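Side-chain contacts in succinoglycan biosynthesis protein (Bacillus cereus ATCC 14579, PDB 3B55), which binds calcium and is probably an erythromycin esterase-like enzyme whose substrate is not established: residues F91-K94 against H95-V98; L147-L150 against D151-R154; K226-L229 against D230-I234. The protein carries 1 engineered substitution. All blocks are in the same frame, centred on the assembly; numbering follows the deposited sequence.

Interaction 1 of 3, residues F91-K94 against H95-V98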
ATOM      1  N   PHE A  91       8.886  -5.877  -7.460  1.00 11.51           N
ATOM      2  CA  PHE A  91       7.649  -6.619  -7.247  1.00 11.74           C
ATOM      3  C   PHE A  91       7.928  -8.053  -6.795  1.00 10.90           C
ATOM      4  O   PHE A  91       7.386  -8.501  -5.789  1.00 12.43           O
ATOM      5  CB  PHE A  91       6.803  -6.684  -8.523  1.00 12.32           C
ATOM      6  CG  PHE A  91       6.070  -5.404  -8.851  1.00 17.47           C
ATOM      7  CD1 PHE A  91       5.547  -4.600  -7.838  1.00 20.77           C
ATOM      8  CD2 PHE A  91       5.863  -5.030 -10.176  1.00 16.61           C
ATOM      9  CE1 PHE A  91       4.833  -3.441  -8.139  1.00 20.39           C
ATOM     10  CE2 PHE A  91       5.151  -3.874 -10.492  1.00 21.30           C
ATOM     11  CZ  PHE A  91       4.632  -3.077  -9.470  1.00 19.55           C
ATOM     12  N   THR A  92       8.774  -8.775  -7.529  1.00 10.30           N
ATOM     13  CA  THR A  92       9.053 -10.159  -7.171  1.00  9.28           C
ATOM     14  C   THR A  92       9.710 -10.326  -5.807  1.00  9.28           C
ATOM     15  O   THR A  92       9.438 -11.300  -5.108  1.00  7.23           O
ATOM     16  CB  THR A  92       9.930 -10.874  -8.224  1.00 11.37           C
ATOM     17  OG1 THR A  92      11.200 -10.220  -8.323  1.00 14.40           O
ATOM     18  CG2 THR A  92       9.230 -10.892  -9.589  1.00  9.31           C
HETATM   19  N   MSE A  93      10.574  -9.388  -5.424  1.00  9.82           N
HETATM   20  CA  MSE A  93      11.235  -9.473  -4.128  1.00 10.27           C
HETATM   21  C   MSE A  93      10.205  -9.251  -3.017  1.00 11.30           C
HETATM   22  O   MSE A  93      10.305  -9.834  -1.934  1.00  8.95           O
HETATM   23  CB  MSE A  93      12.341  -8.425  -4.014  1.00 12.07           C
HETATM   24  CG  MSE A  93      13.179  -8.552  -2.763  1.00 16.12           C
HETATM   25 SE   MSE A  93      14.067 -10.285  -2.612  1.00 34.16          SE
HETATM   26  CE  MSE A  93      15.572  -9.974  -3.750  1.00 41.93           C
ATOM     27  N   LYS A  94       9.215  -8.404  -3.284  1.00  9.59           N
ATOM     28  CA  LYS A  94       8.178  -8.136  -2.296  1.00  8.41           C
ATOM     29  C   LYS A  94       7.265  -9.355  -2.196  1.00  9.41           C
ATOM     30  O   LYS A  94       6.698  -9.645  -1.142  1.00  7.44           O
ATOM     31  CB  LYS A  94       7.376  -6.897  -2.691  1.00 10.19           C
ATOM     32  CG  LYS A  94       8.055  -5.591  -2.306  1.00  4.77           C
ATOM     33  CD  LYS A  94       7.165  -4.398  -2.616  1.00  9.46           C
ATOM     34  CE  LYS A  94       5.831  -4.493  -1.883  1.00  6.94           C
ATOM     35  NZ  LYS A  94       4.965  -3.329  -2.224  1.00  7.34           N
ATOM     36  N   HIS A  95       7.138 -10.065  -3.312  1.00  7.72           N
ATOM     37  CA  HIS A  95       6.327 -11.267  -3.379  1.00  8.27           C
ATOM     38  C   HIS A  95       6.974 -12.311  -2.459  1.00  9.29           C
ATOM     39  O   HIS A  95       6.298 -12.959  -1.657  1.00  8.52           O
ATOM     40  CB  HIS A  95       6.279 -11.750  -4.838  1.00  8.84           C
ATOM     41  CG  HIS A  95       5.491 -13.007  -5.055  1.00 10.39           C
ATOM     42  ND1 HIS A  95       5.179 -13.469  -6.317  1.00  7.31           N
ATOM     43  CD2 HIS A  95       4.998 -13.921  -4.188  1.00  9.10           C
ATOM     44  CE1 HIS A  95       4.534 -14.618  -6.218  1.00  8.71           C
ATOM     45  NE2 HIS A  95       4.411 -14.915  -4.937  1.00 11.08           N
ATOM     46  N   ARG A  96       8.289 -12.454  -2.568  1.00  9.73           N
ATOM     47  CA  ARG A  96       9.019 -13.410  -1.748  1.00  6.74           C
ATOM     48  C   ARG A  96       8.857 -13.135  -0.253  1.00  9.79           C
ATOM     49  O   ARG A  96       8.742 -14.063   0.550  1.00 11.37           O
ATOM     50  CB  ARG A  96      10.504 -13.377  -2.094  1.00  4.89           C
ATOM     51  CG  ARG A  96      10.844 -13.694  -3.546  1.00 10.31           C
ATOM     52  CD  ARG A  96      12.332 -13.960  -3.654  1.00 15.86           C
ATOM     53  NE  ARG A  96      12.696 -15.090  -2.800  1.00 26.19           N
ATOM     54  CZ  ARG A  96      13.794 -15.148  -2.056  1.00 24.96           C
ATOM     55  NH1 ARG A  96      14.654 -14.135  -2.055  1.00 31.34           N
ATOM     56  NH2 ARG A  96      14.024 -16.215  -1.300  1.00 17.78           N
ATOM     57  N   ILE A  97       8.870 -11.858   0.117  1.00  9.73           N
ATOM     58  CA  ILE A  97       8.730 -11.462   1.511  1.00  9.97           C
ATOM     59  C   ILE A  97       7.340 -11.792   2.044  1.00  9.79           C
ATOM     60  O   ILE A  97       7.201 -12.317   3.152  1.00 12.34           O
ATOM     61  CB  ILE A  97       9.009  -9.950   1.682  1.00 10.26           C
ATOM     62  CG1 ILE A  97      10.439  -9.647   1.215  1.00  9.53           C
ATOM     63  CG2 ILE A  97       8.812  -9.539   3.130  1.00  6.31           C
ATOM     64  CD1 ILE A  97      10.788  -8.188   1.188  1.00 13.04           C
ATOM     65  N   VAL A  98       6.315 -11.476   1.262  1.00  6.42           N
ATOM     66  CA  VAL A  98       4.953 -11.791   1.670  1.00  8.77           C
ATOM     67  C   VAL A  98       4.908 -13.286   1.957  1.00  8.90           C
ATOM     68  O   VAL A  98       4.405 -13.712   2.994  1.00 11.16           O
ATOM     69  CB  VAL A  98       3.941 -11.459   0.553  1.00  9.77           C
ATOM     70  CG1 VAL A  98       2.546 -11.904   0.962  1.00 10.57           C
ATOM     71  CG2 VAL A  98       3.957  -9.963   0.278  1.00  6.88           C
TER

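Interaction 2 of 3, residues L147-L150 against D151-R154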
ATOM      1  N   LEU A 147      -0.135 -10.543 -11.042  1.00 11.60           N
ATOM      2  CA  LEU A 147      -0.981 -11.705 -11.259  1.00 14.14           C
ATOM      3  C   LEU A 147      -0.364 -12.974 -10.699  1.00 11.59           C
ATOM      4  O   LEU A 147      -1.095 -13.882 -10.313  1.00 11.68           O
ATOM      5  CB  LEU A 147      -1.280 -11.874 -12.740  1.00 14.30           C
ATOM      6  CG  LEU A 147      -2.148 -10.709 -13.213  1.00 21.11           C
ATOM      7  CD1 LEU A 147      -2.058 -10.630 -14.694  1.00 27.39           C
ATOM      8  CD2 LEU A 147      -3.586 -10.879 -12.759  1.00 17.90           C
ATOM      9  N   ASP A 148       0.966 -13.044 -10.649  1.00 10.80           N
ATOM     10  CA  ASP A 148       1.620 -14.232 -10.089  1.00 15.49           C
ATOM     11  C   ASP A 148       1.463 -14.224  -8.570  1.00 13.03           C
ATOM     12  O   ASP A 148       1.317 -15.273  -7.946  1.00 13.87           O
ATOM     13  CB  ASP A 148       3.118 -14.273 -10.414  1.00 15.42           C
ATOM     14  CG  ASP A 148       3.395 -14.522 -11.882  1.00 27.60           C
ATOM     15  OD1 ASP A 148       2.581 -15.209 -12.542  1.00 30.70           O
ATOM     16  OD2 ASP A 148       4.443 -14.038 -12.368  1.00 33.57           O
ATOM     17  N   LEU A 149       1.514 -13.032  -7.981  1.00 14.27           N
ATOM     18  CA  LEU A 149       1.365 -12.889  -6.540  1.00 11.42           C
ATOM     19  C   LEU A 149      -0.027 -13.352  -6.132  1.00 10.86           C
ATOM     20  O   LEU A 149      -0.185 -14.106  -5.173  1.00 11.97           O
ATOM     21  CB  LEU A 149       1.549 -11.429  -6.124  1.00 13.34           C
ATOM     22  CG  LEU A 149       1.064 -11.064  -4.713  1.00 14.41           C
ATOM     23  CD1 LEU A 149       1.927 -11.758  -3.664  1.00 15.39           C
ATOM     24  CD2 LEU A 149       1.106  -9.555  -4.531  1.00 22.37           C
ATOM     25  N   LEU A 150      -1.030 -12.892  -6.873  1.00  7.57           N
ATOM     26  CA  LEU A 150      -2.413 -13.252  -6.598  1.00  7.32           C
ATOM     27  C   LEU A 150      -2.637 -14.740  -6.830  1.00  7.73           C
ATOM     28  O   LEU A 150      -3.350 -15.396  -6.065  1.00  5.69           O
ATOM     29  CB  LEU A 150      -3.353 -12.421  -7.476  1.00  7.12           C
ATOM     30  CG  LEU A 150      -3.356 -10.929  -7.132  1.00  4.74           C
ATOM     31  CD1 LEU A 150      -4.110 -10.145  -8.186  1.00  3.84           C
ATOM     32  CD2 LEU A 150      -3.979 -10.738  -5.757  1.00  3.87           C
ATOM     33  N   ASP A 151      -2.023 -15.275  -7.883  1.00  8.76           N
ATOM     34  CA  ASP A 151      -2.166 -16.692  -8.175  1.00  9.34           C
ATOM     35  C   ASP A 151      -1.524 -17.516  -7.065  1.00  9.54           C
ATOM     36  O   ASP A 151      -2.057 -18.550  -6.675  1.00 11.64           O
ATOM     37  CB  ASP A 151      -1.535 -17.043  -9.518  1.00 11.90           C
ATOM     38  CG  ASP A 151      -1.689 -18.510  -9.858  1.00 19.49           C
ATOM     39  OD1 ASP A 151      -2.779 -19.058  -9.592  1.00 25.41           O
ATOM     40  OD2 ASP A 151      -0.735 -19.114 -10.392  1.00 31.39           O
ATOM     41  N   TRP A 152      -0.382 -17.068  -6.548  1.00 10.50           N
ATOM     42  CA  TRP A 152       0.253 -17.804  -5.461  1.00  9.80           C
ATOM     43  C   TRP A 152      -0.674 -17.776  -4.237  1.00 11.73           C
ATOM     44  O   TRP A 152      -0.814 -18.779  -3.529  1.00 11.23           O
ATOM     45  CB  TRP A 152       1.603 -17.191  -5.082  1.00  9.79           C
ATOM     46  CG  TRP A 152       2.103 -17.741  -3.787  1.00 13.70           C
ATOM     47  CD1 TRP A 152       2.629 -18.981  -3.574  1.00 12.03           C
ATOM     48  CD2 TRP A 152       1.982 -17.131  -2.496  1.00 14.57           C
ATOM     49  NE1 TRP A 152       2.829 -19.188  -2.231  1.00 13.84           N
ATOM     50  CE2 TRP A 152       2.436 -18.070  -1.544  1.00 11.24           C
ATOM     51  CE3 TRP A 152       1.519 -15.887  -2.048  1.00 17.09           C
ATOM     52  CZ2 TRP A 152       2.452 -17.803  -0.168  1.00 14.83           C
ATOM     53  CZ3 TRP A 152       1.534 -15.620  -0.677  1.00 16.15           C
ATOM     54  CH2 TRP A 152       1.992 -16.577   0.244  1.00 10.41           C
ATOM     55  N   ILE A 153      -1.310 -16.632  -3.985  1.00 12.62           N
ATOM     56  CA  ILE A 153      -2.205 -16.534  -2.841  1.00 12.96           C
ATOM     57  C   ILE A 153      -3.419 -17.441  -3.028  1.00  9.88           C
ATOM     58  O   ILE A 153      -3.902 -18.035  -2.067  1.00  6.93           O
ATOM     59  CB  ILE A 153      -2.700 -15.100  -2.611  1.00 11.70           C
ATOM     60  CG1 ILE A 153      -1.516 -14.168  -2.361  1.00 13.84           C
ATOM     61  CG2 ILE A 153      -3.636 -15.082  -1.414  1.00  5.91           C
ATOM     62  CD1 ILE A 153      -1.923 -12.721  -2.097  1.00 14.64           C
ATOM     63  N   ARG A 154      -3.914 -17.529  -4.260  1.00 10.91           N
ATOM     64  CA  ARG A 154      -5.058 -18.383  -4.569  1.00 10.41           C
ATOM     65  C   ARG A 154      -4.676 -19.832  -4.267  1.00 13.62           C
ATOM     66  O   ARG A 154      -5.458 -20.585  -3.680  1.00 14.85           O
ATOM     67  CB  ARG A 154      -5.428 -18.261  -6.049  1.00 10.45           C
ATOM     68  CG  ARG A 154      -6.454 -19.290  -6.519  1.00 12.23           C
ATOM     69  CD  ARG A 154      -6.638 -19.239  -8.033  1.00 16.70           C
ATOM     70  NE  ARG A 154      -5.473 -19.748  -8.753  1.00 20.55           N
ATOM     71  CZ  ARG A 154      -5.079 -21.019  -8.735  1.00 21.00           C
ATOM     72  NH1 ARG A 154      -5.752 -21.919  -8.031  1.00 18.37           N
ATOM     73  NH2 ARG A 154      -4.023 -21.396  -9.434  1.00 20.32           N
TER

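Interaction 3 of 3, residues K226-L229 against D230-I234. Engineered in segment 230-234: Thr233 (natural residue Gln).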
ATOM      1  N   LYS A 226     -24.022  17.508  -0.159  1.00 20.90           N
ATOM      2  CA  LYS A 226     -25.244  16.743   0.037  1.00 23.19           C
ATOM      3  C   LYS A 226     -24.914  15.251   0.001  1.00 23.09           C
ATOM      4  O   LYS A 226     -25.506  14.451   0.733  1.00 22.57           O
ATOM      5  CB  LYS A 226     -26.256  17.069  -1.062  1.00 25.16           C
ATOM      6  CG  LYS A 226     -27.443  16.126  -1.104  1.00 28.76           C
ATOM      7  CD  LYS A 226     -27.378  15.196  -2.310  1.00 31.18           C
ATOM      8  CE  LYS A 226     -28.625  14.314  -2.399  1.00 36.59           C
ATOM      9  NZ  LYS A 226     -28.715  13.586  -3.699  1.00 45.55           N
ATOM     10  N   TYR A 227     -23.963  14.885  -0.852  1.00 20.81           N
ATOM     11  CA  TYR A 227     -23.556  13.494  -0.974  1.00 20.70           C
ATOM     12  C   TYR A 227     -22.755  13.120   0.258  1.00 22.98           C
ATOM     13  O   TYR A 227     -22.843  11.994   0.741  1.00 25.82           O
ATOM     14  CB  TYR A 227     -22.746  13.288  -2.257  1.00 18.74           C
ATOM     15  CG  TYR A 227     -23.636  13.260  -3.480  1.00 20.21           C
ATOM     16  CD1 TYR A 227     -24.699  12.357  -3.557  1.00 17.50           C
ATOM     17  CD2 TYR A 227     -23.460  14.161  -4.534  1.00 12.72           C
ATOM     18  CE1 TYR A 227     -25.564  12.351  -4.632  1.00 15.16           C
ATOM     19  CE2 TYR A 227     -24.333  14.162  -5.626  1.00 12.52           C
ATOM     20  CZ  TYR A 227     -25.381  13.253  -5.662  1.00 15.60           C
ATOM     21  OH  TYR A 227     -26.267  13.235  -6.718  1.00 20.75           O
ATOM     22  N   VAL A 228     -21.986  14.070   0.779  1.00 21.08           N
ATOM     23  CA  VAL A 228     -21.212  13.811   1.983  1.00 19.61           C
ATOM     24  C   VAL A 228     -22.209  13.483   3.091  1.00 19.55           C
ATOM     25  O   VAL A 228     -21.958  12.622   3.939  1.00 16.55           O
ATOM     26  CB  VAL A 228     -20.383  15.045   2.396  1.00 20.95           C
ATOM     27  CG1 VAL A 228     -19.925  14.913   3.848  1.00 18.29           C
ATOM     28  CG2 VAL A 228     -19.184  15.184   1.472  1.00 17.15           C
ATOM     29  N   LEU A 229     -23.345  14.178   3.083  1.00 19.71           N
ATOM     30  CA  LEU A 229     -24.375  13.951   4.091  1.00 21.23           C
ATOM     31  C   LEU A 229     -25.116  12.652   3.853  1.00 19.60           C
ATOM     32  O   LEU A 229     -25.547  12.005   4.801  1.00 18.18           O
ATOM     33  CB  LEU A 229     -25.377  15.103   4.114  1.00 22.83           C
ATOM     34  CG  LEU A 229     -25.211  15.995   5.337  1.00 36.03           C
ATOM     35  CD1 LEU A 229     -25.433  15.189   6.616  1.00 37.94           C
ATOM     36  CD2 LEU A 229     -23.812  16.577   5.311  1.00 41.81           C
ATOM     37  N   ASP A 230     -25.288  12.281   2.588  1.00 19.64           N
ATOM     38  CA  ASP A 230     -25.971  11.038   2.275  1.00 21.21           C
ATOM     39  C   ASP A 230     -25.155   9.866   2.806  1.00 19.29           C
ATOM     40  O   ASP A 230     -25.710   8.908   3.332  1.00 20.43           O
ATOM     41  CB  ASP A 230     -26.170  10.885   0.766  1.00 21.79           C
ATOM     42  CG  ASP A 230     -27.272  11.782   0.223  1.00 28.57           C
ATOM     43  OD1 ASP A 230     -27.958  12.456   1.023  1.00 31.84           O
ATOM     44  OD2 ASP A 230     -27.458  11.806  -1.011  1.00 29.46           O
ATOM     45  N   ALA A 231     -23.835   9.955   2.677  1.00 17.82           N
ATOM     46  CA  ALA A 231     -22.946   8.894   3.150  1.00 19.56           C
ATOM     47  C   ALA A 231     -22.964   8.821   4.677  1.00 20.74           C
ATOM     48  O   ALA A 231     -23.061   7.731   5.254  1.00 20.05           O
ATOM     49  CB  ALA A 231     -21.515   9.138   2.651  1.00 11.30           C
ATOM     50  N   LYS A 232     -22.867   9.980   5.328  1.00 22.82           N
ATOM     51  CA  LYS A 232     -22.887  10.031   6.788  1.00 23.97           C
ATOM     52  C   LYS A 232     -24.170   9.390   7.284  1.00 23.43           C
ATOM     53  O   LYS A 232     -24.166   8.628   8.250  1.00 24.21           O
ATOM     54  CB  LYS A 232     -22.830  11.475   7.287  1.00 26.76           C
ATOM     55  CG  LYS A 232     -21.438  12.077   7.299  1.00 28.94           C
ATOM     56  CD  LYS A 232     -21.448  13.491   7.863  1.00 29.66           C
ATOM     57  CE  LYS A 232     -20.031  14.064   7.957  1.00 42.80           C
ATOM     58  NZ  LYS A 232     -20.020  15.481   8.428  1.00 33.39           N
ATOM     59  N   THR A 233     -25.265   9.710   6.608  1.00 22.89           N
ATOM     60  CA  THR A 233     -26.570   9.177   6.958  1.00 25.22           C
ATOM     61  C   THR A 233     -26.645   7.660   6.797  1.00 19.25           C
ATOM     62  O   THR A 233     -27.237   6.980   7.630  1.00 19.86           O
ATOM     63  CB  THR A 233     -27.672   9.847   6.106  1.00 26.28           C
ATOM     64  OG1 THR A 233     -27.922  11.168   6.606  1.00 31.23           O
ATOM     65  CG2 THR A 233     -28.952   9.033   6.145  1.00 37.91           C
ATOM     66  N   ILE A 234     -26.058   7.126   5.731  1.00 17.32           N
ATOM     67  CA  ILE A 234     -26.080   5.684   5.517  1.00 16.15           C
ATOM     68  C   ILE A 234     -25.366   4.982   6.665  1.00 16.85           C
ATOM     69  O   ILE A 234     -25.884   4.017   7.227  1.00 19.45           O
ATOM     70  CB  ILE A 234     -25.412   5.296   4.187  1.00 18.29           C
ATOM     71  CG1 ILE A 234     -26.275   5.783   3.021  1.00 15.75           C
ATOM     72  CG2 ILE A 234     -25.205   3.791   4.126  1.00 14.34           C
ATOM     73  CD1 ILE A 234     -25.747   5.404   1.655  1.00 20.02           C
TER

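Interaction 1 of 3, residues F91-K94 against H95-V98
His95 N donates a hydrogen bond to Phe91 O at 2.9 Å, and the three residues that follow repeat the step: Arg96 N bonds to Thr92 O, Ile97 N to Met93 O and Val98 N to Lys94 O, the last at 3.0 Å and 165° at the hydrogen. These i to i+4 bonds hold two successive turns in the buried part of helix 88-104 formed by 91-98. The polar side chains of this stretch of helix find their main partners beyond it. Lys94 NZ forms a salt bridge with Glu82 and a hydrogen bond to Leu80 O, and makes a cation-pi contact with Trp304; Arg96 pairs with Asp64, and Thr92 OG1 is bonded to Thr56 O. A long lysine suits this place because its methylenes span the gap from the helix to Glu82 and Leu80 of strand 77-82, and its one bend, about the CG-CD bond (chi3 58°), helps bring the amine there.

Between side chains of the stretch, the selenium of Met93, a selenomethionine, lies 3.9 Å from Arg96 NH1. Its chain starts with CG anti to the backbone N (chi1 -173°) and then folds twice, which sets the polarisable SE beside the guanidinium and CD of Arg96 as the two chains cross at a slant. Packing on the helix backbone completes the contact. Ile97 CG1 rests 3.2 Å from Met93 O, while Val98 CG2 sits 3.1 Å from Lys94 O, so one gamma carbon of each beta-branched residue lies against the carbonyl oxygen of the preceding turn. Ile97 and Val98 also turn apolar branches onto Leu80. Such a helix, packed on parallel strands 77-82 and 301-306 shortly after His85, which binds calcium with Glu113 just beyond strand 109-112, is characteristic of a layered alpha/beta fold with its metal site near the strand ends.

Interaction 2 of 3, residues L147-L150 against D151-R154
Asp151, Trp152, Ile153 and Arg154 each donate their backbone N-H to the carbonyl four residues earlier, the bond from Trp152 N to Asp148 O being 2.8 Å long, so that 147-154 is regular alpha-helix. On the inner side of that helix, Leu149 CD1 meets Ile153 CD1 at 4.3 Å and, more loosely, Trp152 CE3 at 4.5 Å. Leu149 reaches them because CG stands anti to the backbone N (chi1 165°), which brings the end of the branch closer to the following turn than its root. Ile153 CG1 lies 3.1 Å from Leu149 O, and the same carbonyl oxygen sits at the edge of the Trp152 indole, in its plane, 4.0 Å from CE3.

Helix 144-158 packs among its neighbours in the alpha/beta fold: Leu149 and Ile153 both rest on Leu110 of strand 109-112, Leu150 faces helix 116-128 through Leu122, and Trp152 packs on Lys99 and Val102 of helix 88-104. Branched aliphatic residues suit the buried side, a broad indole the seam between helices.

Toward solvent the chemistry is ionic. Arg154 NH2 reaches Asp151 OD1 at 2.7 Å in a salt bridge that uses the syn lone pair of the carboxylate, with the oxygen 23° out of the guanidinium plane. Arg154 NE adds a weak bond to the same oxygen, and Tyr125 OH is a further weak partner of NE.

Interaction 3 of 3, residues K226-L229 against D230-I234
Electrostatics bring Lys226 and Asp230 together: NZ of Lys226 forms a salt bridge with OD2 of Asp230 at 3.5 Å, a rather long one. The lysine chain leaves with CG anti to the backbone N and is then skewed at chi2 (-108°), which carries its methylenes across the carboxylate and puts CE only 3.1 Å from OD2. Beyond the helix, Lys202 makes a weak, long ion pair with OD1.

Hydrogen bonding is that of the alpha-helix, from Asp230 N to Lys226 O through Thr233 N to Leu229 O, with one addition. Thr233, an engineered residue, turns its hydroxyl back on the chain, and OG1 donates to Leu229 O at 3.1 Å. This oxygen already accepts from Thr233 N at 2.9 Å, and the two donors come from opposite faces of its carbonyl plane.

Van der Waals packing is slighter. Tyr227 runs beside Asp230 and points the same way, its ring plane 86° from the carboxylate, with CD1 3.8 Å from OD2; Lys226 CD hangs over one ring face, toward the rim. Val228 CG1 and Lys232 CE, also side by side, approach to 4.2 Å, the lysine lending its aliphatic stem. Tyr227 then reaches Leu206 at the end of helix 197-206, and Ala231, small enough for a close helix neighbour, meets Ile262 of helix 250-268.

The chemistry implies an amphipathic helix packed among other helices: the exposed Lys226 reaches back to a buried carboxylate, and this i to i+4 pair probably offsets part of the cost of burying Asp230, adding modestly to helix stability.

Overall arrangement
Interactions 1 and 2 belong to the alpha/beta part of the chain, on neighbouring helices that touch: the ring of His95 packs against Leu149 and Trp152, and Val98 meets the indole. Interaction 1 is wholly buried, and its charged residues are paired with partners elsewhere in the fold; interaction 2 is partly buried, with an aliphatic inner side and an ion pair toward the outside, kept within its own turn. Interaction 3, with its centre about 40 Å from that of interaction 1 and across the chain's centre, lies on helix 221-240 among other helices, away from the calcium site. There the salt bridge spans the contact itself, and apolar packing between its residues is sparse.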